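Long-range contacts in galactonate dehydratase (Zobellia galactanivorans, PDB 5OLC), which belongs to the enolase superfamily, combining a mandelate racemase/muconate lactonizing enzyme type N-terminal domain with a TIM-barrel-like enolase C-terminal domain: residues 234-239 / 266-271; 308-313 / 371-376. All blocks are in the same frame, centred on the assembly; numbering follows the deposited sequence.

Interaction 1: residues 234-239 / 266-271; sequences EDYDGY and FDKDCV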
ATOM      1  N   GLU A 234      -2.021 -22.360  -2.026  1.00 60.05           N
ATOM      2  CA  GLU A 234      -0.837 -21.550  -1.806  1.00 58.77           C
ATOM      3  C   GLU A 234      -0.761 -20.361  -2.771  1.00 64.14           C
ATOM      4  O   GLU A 234      -0.100 -19.370  -2.456  1.00 63.99           O
ATOM      5  CB  GLU A 234       0.374 -22.435  -1.978  1.00 59.51           C
ATOM      6  CG  GLU A 234       1.310 -22.337  -0.804  1.00 67.69           C
ATOM      7  CD  GLU A 234       0.981 -22.985   0.525  1.00 75.55           C
ATOM      8  OE1 GLU A 234       1.059 -24.236   0.629  1.00 39.93           O
ATOM      9  OE2 GLU A 234       0.832 -22.218   1.504  1.00 71.87           O
ATOM     10  N   ASP A 235      -1.458 -20.460  -3.934  1.00 61.48           N
ATOM     11  CA  ASP A 235      -1.534 -19.456  -4.998  1.00 62.05           C
ATOM     12  C   ASP A 235      -2.635 -18.417  -4.715  1.00 68.09           C
ATOM     13  O   ASP A 235      -3.627 -18.346  -5.450  1.00 68.02           O
ATOM     14  CB  ASP A 235      -1.749 -20.155  -6.368  1.00 64.06           C
ATOM     15  CG  ASP A 235      -1.595 -19.304  -7.635  1.00 76.92           C
ATOM     16  OD1 ASP A 235      -1.050 -18.171  -7.543  1.00 78.36           O
ATOM     17  OD2 ASP A 235      -1.976 -19.787  -8.722  1.00 82.60           O
ATOM     18  N   TYR A 236      -2.450 -17.598  -3.657  1.00 65.45           N
ATOM     19  CA  TYR A 236      -3.424 -16.562  -3.284  1.00 65.90           C
ATOM     20  C   TYR A 236      -3.604 -15.513  -4.380  1.00 69.35           C
ATOM     21  O   TYR A 236      -4.738 -15.143  -4.688  1.00 69.47           O
ATOM     22  CB  TYR A 236      -3.044 -15.879  -1.963  1.00 67.59           C
ATOM     23  CG  TYR A 236      -2.971 -16.795  -0.754  1.00 70.00           C
ATOM     24  CD1 TYR A 236      -4.128 -17.315  -0.176  1.00 71.79           C
ATOM     25  CD2 TYR A 236      -1.759 -17.049  -0.121  1.00 70.97           C
ATOM     26  CE1 TYR A 236      -4.071 -18.100   0.975  1.00 73.51           C
ATOM     27  CE2 TYR A 236      -1.690 -17.823   1.034  1.00 72.14           C
ATOM     28  CZ  TYR A 236      -2.849 -18.346   1.583  1.00 81.95           C
ATOM     29  OH  TYR A 236      -2.765 -19.102   2.733  1.00 85.09           O
ATOM     30  N   ASP A 237      -2.484 -15.061  -4.992  1.00 64.97           N
ATOM     31  CA  ASP A 237      -2.488 -14.091  -6.088  1.00 63.71           C
ATOM     32  C   ASP A 237      -3.205 -14.650  -7.318  1.00 66.77           C
ATOM     33  O   ASP A 237      -3.828 -13.895  -8.057  1.00 67.06           O
ATOM     34  CB  ASP A 237      -1.063 -13.627  -6.427  1.00 65.13           C
ATOM     35  CG  ASP A 237      -0.367 -12.759  -5.376  1.00 77.36           C
ATOM     36  OD1 ASP A 237      -1.029 -12.368  -4.377  1.00 76.87           O
ATOM     37  OD2 ASP A 237       0.833 -12.442  -5.565  1.00 85.64           O
ATOM     38  N   GLY A 238      -3.158 -15.967  -7.486  1.00 62.33           N
ATOM     39  CA  GLY A 238      -3.827 -16.664  -8.577  1.00 61.54           C
ATOM     40  C   GLY A 238      -5.326 -16.647  -8.430  1.00 63.15           C
ATOM     41  O   GLY A 238      -6.032 -16.399  -9.403  1.00 61.61           O
ATOM     42  N   TYR A 239      -5.812 -16.902  -7.202  1.00 60.34           N
ATOM     43  CA  TYR A 239      -7.226 -16.886  -6.815  1.00 60.18           C
ATOM     44  C   TYR A 239      -7.798 -15.495  -7.115  1.00 65.92           C
ATOM     45  O   TYR A 239      -8.735 -15.381  -7.912  1.00 64.41           O
ATOM     46  CB  TYR A 239      -7.372 -17.205  -5.305  1.00 61.18           C
ATOM     47  CG  TYR A 239      -7.589 -18.670  -4.967  1.00 63.41           C
ATOM     48  CD1 TYR A 239      -8.869 -19.218  -4.942  1.00 65.22           C
ATOM     49  CD2 TYR A 239      -6.528 -19.483  -4.583  1.00 64.59           C
ATOM     50  CE1 TYR A 239      -9.080 -20.557  -4.615  1.00 65.32           C
ATOM     51  CE2 TYR A 239      -6.722 -20.831  -4.270  1.00 65.95           C
ATOM     52  CZ  TYR A 239      -8.005 -21.365  -4.286  1.00 73.88           C
ATOM     53  OH  TYR A 239      -8.215 -22.693  -3.972  1.00 74.28           O
ATOM     54  N   PHE A 266      -8.857 -14.198   3.559  1.00 46.51           N
ATOM     55  CA  PHE A 266      -9.783 -13.085   3.378  1.00 47.93           C
ATOM     56  C   PHE A 266      -9.082 -11.741   3.148  1.00 55.07           C
ATOM     57  O   PHE A 266      -9.643 -10.887   2.448  1.00 56.92           O
ATOM     58  CB  PHE A 266     -10.762 -12.976   4.575  1.00 49.62           C
ATOM     59  CG  PHE A 266     -11.653 -14.167   4.866  1.00 50.81           C
ATOM     60  CD1 PHE A 266     -12.298 -14.851   3.836  1.00 53.66           C
ATOM     61  CD2 PHE A 266     -11.925 -14.542   6.173  1.00 52.05           C
ATOM     62  CE1 PHE A 266     -13.143 -15.926   4.112  1.00 53.91           C
ATOM     63  CE2 PHE A 266     -12.785 -15.607   6.446  1.00 54.41           C
ATOM     64  CZ  PHE A 266     -13.389 -16.292   5.414  1.00 52.15           C
ATOM     65  N   ASP A 267      -7.870 -11.547   3.743  1.00 49.94           N
ATOM     66  CA  ASP A 267      -7.101 -10.312   3.618  1.00 49.57           C
ATOM     67  C   ASP A 267      -6.651 -10.090   2.204  1.00 57.91           C
ATOM     68  O   ASP A 267      -6.394  -8.950   1.815  1.00 58.22           O
ATOM     69  CB  ASP A 267      -5.871 -10.332   4.538  1.00 50.23           C
ATOM     70  CG  ASP A 267      -6.093  -9.833   5.951  1.00 54.36           C
ATOM     71  OD1 ASP A 267      -7.188  -9.319   6.240  1.00 55.93           O
ATOM     72  OD2 ASP A 267      -5.167  -9.929   6.753  1.00 57.39           O
ATOM     73  N   LYS A 268      -6.555 -11.177   1.434  1.00 57.37           N
ATOM     74  CA  LYS A 268      -6.093 -11.140   0.061  1.00 58.28           C
ATOM     75  C   LYS A 268      -7.240 -11.191  -0.964  1.00 66.26           C
ATOM     76  O   LYS A 268      -6.973 -11.376  -2.152  1.00 66.99           O
ATOM     77  CB  LYS A 268      -5.040 -12.239  -0.178  1.00 60.14           C
ATOM     78  CG  LYS A 268      -3.822 -12.173   0.736  1.00 72.87           C
ATOM     79  CD  LYS A 268      -2.557 -12.718   0.054  1.00 80.43           C
ATOM     80  CE  LYS A 268      -1.636 -11.642  -0.510  1.00 86.22           C
ATOM     81  NZ  LYS A 268      -0.247 -11.749   0.022  1.00 87.28           N
ATOM     82  N   ASP A 269      -8.509 -11.004  -0.521  1.00 65.07           N
ATOM     83  CA  ASP A 269      -9.718 -10.987  -1.375  1.00 66.76           C
ATOM     84  C   ASP A 269      -9.769 -12.155  -2.421  1.00 70.90           C
ATOM     85  O   ASP A 269     -10.180 -11.956  -3.575  1.00 69.52           O
ATOM     86  CB  ASP A 269      -9.870  -9.600  -2.055  1.00 70.02           C
ATOM     87  CG  ASP A 269     -11.288  -9.029  -2.116  1.00 88.74           C
ATOM     88  OD1 ASP A 269     -12.153  -9.475  -1.308  1.00 90.75           O
ATOM     89  OD2 ASP A 269     -11.536  -8.131  -2.970  1.00 94.18           O
ATOM     90  N   CYS A 270      -9.358 -13.372  -1.979  1.00 67.19           N
ATOM     91  CA  CYS A 270      -9.247 -14.587  -2.786  1.00 66.85           C
ATOM     92  C   CYS A 270     -10.568 -15.190  -3.228  1.00 69.87           C
ATOM     93  O   CYS A 270     -10.745 -15.487  -4.418  1.00 70.76           O
ATOM     94  CB  CYS A 270      -8.406 -15.628  -2.056  1.00 67.54           C
ATOM     95  SG  CYS A 270      -6.819 -15.012  -1.461  1.00 71.64           S
ATOM     96  N   VAL A 271     -11.461 -15.452  -2.254  1.00 63.02           N
ATOM     97  CA  VAL A 271     -12.697 -16.175  -2.499  1.00 60.57           C
ATOM     98  C   VAL A 271     -13.982 -15.355  -2.338  1.00 62.41           C
ATOM     99  O   VAL A 271     -14.031 -14.357  -1.609  1.00 61.54           O
ATOM    100  CB  VAL A 271     -12.752 -17.461  -1.627  1.00 63.03           C
ATOM    101  CG1 VAL A 271     -11.640 -18.426  -2.004  1.00 62.65           C
ATOM    102  CG2 VAL A 271     -12.722 -17.150  -0.131  1.00 62.50           C
TER
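Tyr236, in the first turn of helix 236-245, turns its side chain toward Lys268 and Cys270 in the loop that follows helix 258-267. Its CB meets both: Lys268 CD lies 3.8 Å from Tyr236 CB, and Cys270 SG is almost as near. The first torsion sets CG anti to the carbonyl carbon, beside the backbone N (chi1 -61°), and Tyr236 CG is 4.2 Å from Lys268 CD. Next along, Tyr236 CD1 is 3.8 Å from Cys270 SG. The sulfur stands 5.0 Å from the ring centroid and 73° off the normal, an oblique sulfur-aromatic contact. The side chain also packs on Arg264 and Leu265 of its own chain, and the hydroxyl at the tip hydrogen-bonds Glu256 of its own chain and Arg98 of a second subunit. Tyrosine suits this place because it is apolar at its base and polar at the tip, where a carboxylate of its own chain and an arginine of another subunit meet it. Within the TIM-barrel-like domain, the contact joins the start of one barrel helix to the loop that leads from the next helix into strand 273-274. One turn later Tyr239 continues the packing: its CB is 3.8 Å from Cys270 CB, and its CD1 is 4.1 Å from Val271 CG1, the two side chains lying side by side and pointing the same way. Small Cys270 meets both tyrosines, its SG against Tyr236 and its CB against Tyr239, while Glu229, Pro230 and Val231 also touch the Tyr239 side chain. At the solvent-exposed margin, Lys268 crosses Tyr236 at about a right angle. Its NZ comes to 4.5 Å from Asp237 OD1, opposite charges too far apart for a salt bridge but probably attracting each other. Asp235 caps the helix through a weak bond from Gly238 N.

Interaction 2: residues 308-313 / 371-376; sequences TWIAIS and VDVDMD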
ATOM      1  N   THR A 308     -18.243 -39.324   7.257  1.00 65.89           N
ATOM      2  CA  THR A 308     -19.409 -40.095   7.702  1.00 64.58           C
ATOM      3  C   THR A 308     -20.497 -39.114   8.156  1.00 67.66           C
ATOM      4  O   THR A 308     -20.336 -37.904   7.985  1.00 67.51           O
ATOM      5  CB  THR A 308     -19.047 -41.117   8.801  1.00 68.83           C
ATOM      6  OG1 THR A 308     -18.845 -40.445  10.035  1.00 72.00           O
ATOM      7  CG2 THR A 308     -17.857 -41.982   8.463  1.00 64.76           C
ATOM      8  N   TRP A 309     -21.590 -39.613   8.749  1.00 63.67           N
ATOM      9  CA  TRP A 309     -22.637 -38.726   9.227  1.00 63.11           C
ATOM     10  C   TRP A 309     -22.216 -37.974  10.474  1.00 63.02           C
ATOM     11  O   TRP A 309     -22.890 -37.000  10.801  1.00 63.73           O
ATOM     12  CB  TRP A 309     -23.976 -39.438   9.417  1.00 62.91           C
ATOM     13  CG  TRP A 309     -24.561 -39.955   8.143  1.00 64.87           C
ATOM     14  CD1 TRP A 309     -24.445 -41.221   7.650  1.00 68.25           C
ATOM     15  CD2 TRP A 309     -25.352 -39.224   7.193  1.00 64.86           C
ATOM     16  NE1 TRP A 309     -25.110 -41.326   6.446  1.00 68.25           N
ATOM     17  CE2 TRP A 309     -25.667 -40.110   6.137  1.00 69.30           C
ATOM     18  CE3 TRP A 309     -25.846 -37.912   7.141  1.00 66.31           C
ATOM     19  CZ2 TRP A 309     -26.449 -39.728   5.040  1.00 68.57           C
ATOM     20  CZ3 TRP A 309     -26.624 -37.534   6.051  1.00 67.95           C
ATOM     21  CH2 TRP A 309     -26.919 -38.435   5.019  1.00 68.57           C
ATOM     22  N   ILE A 310     -21.092 -38.368  11.151  1.00 55.28           N
ATOM     23  CA  ILE A 310     -20.590 -37.587  12.298  1.00 54.16           C
ATOM     24  C   ILE A 310     -20.197 -36.210  11.763  1.00 56.06           C
ATOM     25  O   ILE A 310     -20.616 -35.206  12.332  1.00 55.07           O
ATOM     26  CB  ILE A 310     -19.438 -38.244  13.110  1.00 57.39           C
ATOM     27  CG1 ILE A 310     -19.897 -39.561  13.752  1.00 58.48           C
ATOM     28  CG2 ILE A 310     -18.962 -37.282  14.190  1.00 56.81           C
ATOM     29  CD1 ILE A 310     -18.835 -40.462  14.164  1.00 66.32           C
ATOM     30  N   ALA A 311     -19.452 -36.190  10.620  1.00 51.75           N
ATOM     31  CA  ALA A 311     -19.007 -35.028   9.850  1.00 50.54           C
ATOM     32  C   ALA A 311     -20.185 -34.280   9.235  1.00 56.23           C
ATOM     33  O   ALA A 311     -20.250 -33.050   9.376  1.00 57.13           O
ATOM     34  CB  ALA A 311     -18.086 -35.466   8.742  1.00 50.94           C
ATOM     35  N   ILE A 312     -21.108 -35.000   8.529  1.00 51.20           N
ATOM     36  CA  ILE A 312     -22.268 -34.351   7.907  1.00 50.23           C
ATOM     37  C   ILE A 312     -23.122 -33.652   8.970  1.00 55.54           C
ATOM     38  O   ILE A 312     -23.466 -32.489   8.779  1.00 55.50           O
ATOM     39  CB  ILE A 312     -23.076 -35.282   6.981  1.00 52.47           C
ATOM     40  CG1 ILE A 312     -22.175 -35.863   5.893  1.00 52.33           C
ATOM     41  CG2 ILE A 312     -24.287 -34.557   6.360  1.00 51.87           C
ATOM     42  CD1 ILE A 312     -22.485 -37.311   5.496  1.00 61.85           C
ATOM     43  N   SER A 313     -23.373 -34.323  10.119  1.00 52.69           N
ATOM     44  CA  SER A 313     -24.142 -33.773  11.244  1.00 52.52           C
ATOM     45  C   SER A 313     -23.604 -32.433  11.728  1.00 56.58           C
ATOM     46  O   SER A 313     -24.386 -31.496  11.848  1.00 56.81           O
ATOM     47  CB  SER A 313     -24.208 -34.762  12.401  1.00 55.28           C
ATOM     48  OG  SER A 313     -25.038 -35.848  12.042  1.00 63.82           O
ATOM     49  N   VAL A 371     -26.386 -38.291  16.120  1.00 62.99           N
ATOM     50  CA  VAL A 371     -25.702 -39.440  15.524  1.00 62.67           C
ATOM     51  C   VAL A 371     -25.199 -40.463  16.526  1.00 68.63           C
ATOM     52  O   VAL A 371     -24.769 -40.124  17.645  1.00 67.84           O
ATOM     53  CB  VAL A 371     -24.551 -39.081  14.552  1.00 65.00           C
ATOM     54  CG1 VAL A 371     -25.081 -38.713  13.179  1.00 64.86           C
ATOM     55  CG2 VAL A 371     -23.603 -38.029  15.127  1.00 64.03           C
ATOM     56  N   ASP A 372     -25.173 -41.723  16.040  1.00 65.80           N
ATOM     57  CA  ASP A 372     -24.652 -42.891  16.723  1.00 65.55           C
ATOM     58  C   ASP A 372     -23.827 -43.767  15.781  1.00 69.79           C
ATOM     59  O   ASP A 372     -23.884 -43.594  14.557  1.00 68.81           O
ATOM     60  CB  ASP A 372     -25.772 -43.687  17.405  1.00 67.11           C
ATOM     61  CG  ASP A 372     -25.554 -43.816  18.899  1.00 77.69           C
ATOM     62  OD1 ASP A 372     -24.375 -43.950  19.321  1.00 76.71           O
ATOM     63  OD2 ASP A 372     -26.558 -43.779  19.650  1.00 85.41           O
ATOM     64  N   VAL A 373     -23.030 -44.678  16.369  1.00 66.62           N
ATOM     65  CA  VAL A 373     -22.189 -45.622  15.640  1.00 66.56           C
ATOM     66  C   VAL A 373     -22.645 -47.070  15.951  1.00 73.12           C
ATOM     67  O   VAL A 373     -22.726 -47.444  17.127  1.00 73.65           O
ATOM     68  CB  VAL A 373     -20.680 -45.385  15.943  1.00 69.01           C
ATOM     69  CG1 VAL A 373     -19.809 -46.570  15.513  1.00 68.37           C
ATOM     70  CG2 VAL A 373     -20.186 -44.080  15.318  1.00 68.62           C
ATOM     71  N   ASP A 374     -22.952 -47.865  14.891  1.00 69.62           N
ATOM     72  CA  ASP A 374     -23.316 -49.282  14.992  1.00 69.57           C
ATOM     73  C   ASP A 374     -22.002 -49.975  15.366  1.00 74.77           C
ATOM     74  O   ASP A 374     -21.105 -50.085  14.525  1.00 75.80           O
ATOM     75  CB  ASP A 374     -23.861 -49.804  13.636  1.00 71.00           C
ATOM     76  CG  ASP A 374     -24.403 -51.231  13.608  1.00 76.65           C
ATOM     77  OD1 ASP A 374     -24.043 -52.025  14.501  1.00 76.39           O
ATOM     78  OD2 ASP A 374     -25.157 -51.561  12.664  1.00 80.16           O
ATOM     79  N   MET A 375     -21.868 -50.377  16.644  1.00 70.39           N
ATOM     80  CA  MET A 375     -20.639 -50.956  17.196  1.00 69.96           C
ATOM     81  C   MET A 375     -20.234 -52.316  16.585  1.00 72.31           C
ATOM     82  O   MET A 375     -19.068 -52.712  16.712  1.00 69.32           O
ATOM     83  CB  MET A 375     -20.708 -51.019  18.727  1.00 72.35           C
ATOM     84  CG  MET A 375     -20.862 -49.647  19.377  1.00 75.99           C
ATOM     85  SD  MET A 375     -19.591 -48.440  18.930  1.00 80.50           S
ATOM     86  CE  MET A 375     -18.493 -48.564  20.352  1.00 77.24           C
ATOM     87  N   ASP A 376     -21.174 -52.989  15.881  1.00 70.16           N
ATOM     88  CA  ASP A 376     -20.918 -54.250  15.186  1.00 70.43           C
ATOM     89  C   ASP A 376     -20.276 -53.952  13.835  1.00 73.54           C
ATOM     90  O   ASP A 376     -19.286 -54.595  13.474  1.00 73.25           O
ATOM     91  CB  ASP A 376     -22.205 -55.076  15.032  1.00 73.03           C
ATOM     92  CG  ASP A 376     -22.820 -55.551  16.342  1.00 87.27           C
ATOM     93  OD1 ASP A 376     -22.051 -55.825  17.302  1.00 88.46           O
ATOM     94  OD2 ASP A 376     -24.058 -55.698  16.393  1.00 94.58           O
TER
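Ile310 and Val371 mark the closest backbone approach, their CA atoms 6.3 Å apart, where the opening turn of helix 309-321 (residues 309-313) runs nearly antiparallel to strand 371-373 (168°, with axes 8.8 Å apart). Val371 points toward the helix and spreads its two methyls over it. CG1 lies 4.0 Å from Trp309 CB and also rests against the Ser313 hydroxyl, while CG2 is 4.2 Å from Ile310 CG1. Ile310 then extends its end toward Val373, two residues along the strand, placing CD1 4.0 Å from Val373 CG2, the two side chains crossing at a slant. Branched aliphatic residues suit this buried, apolar surface. Serine can join it because its hydroxyl is satisfied within the helix: Ser313 OG donates to Trp309 O at 2.7 Å, from the face of that carbonyl opposite the one reached by Ser313 N. The Trp309 indole leads away from the strand, with Ile312 CD1 over one face, near the rim, and stacks with His352. Thr308 caps the helix by accepting from Ile310 N. Around the contact, strand 350-357 pairs antiparallel with 371-373 and touches both segments, helix 344-349 packs beside Trp309 and Val373, and strands 36-46 and 51-56 bring Ile41 and Trp53 against Ile310.

Overall arrangement
Both interactions belong to the enolase C-terminal family region, but they share no element and lie on opposite sides of the chain's centre, their own centres about 35 Å apart and nearest atoms about 19 Å. Interaction 1 joins a helix start to a loop of the barrel's outer layer and is only partly buried: an inner patch of cysteine, valine and tyrosine gives way to charged side chains, and a second subunit reaches its edge. All five touching residues of interaction 2 are buried; it sets a helix against a strand and rests on aliphatic branches, with a polar side chain among them bonded back to the backbone. No other chain touches it; its neighbours include the N-terminal strands 36-46 and 51-56.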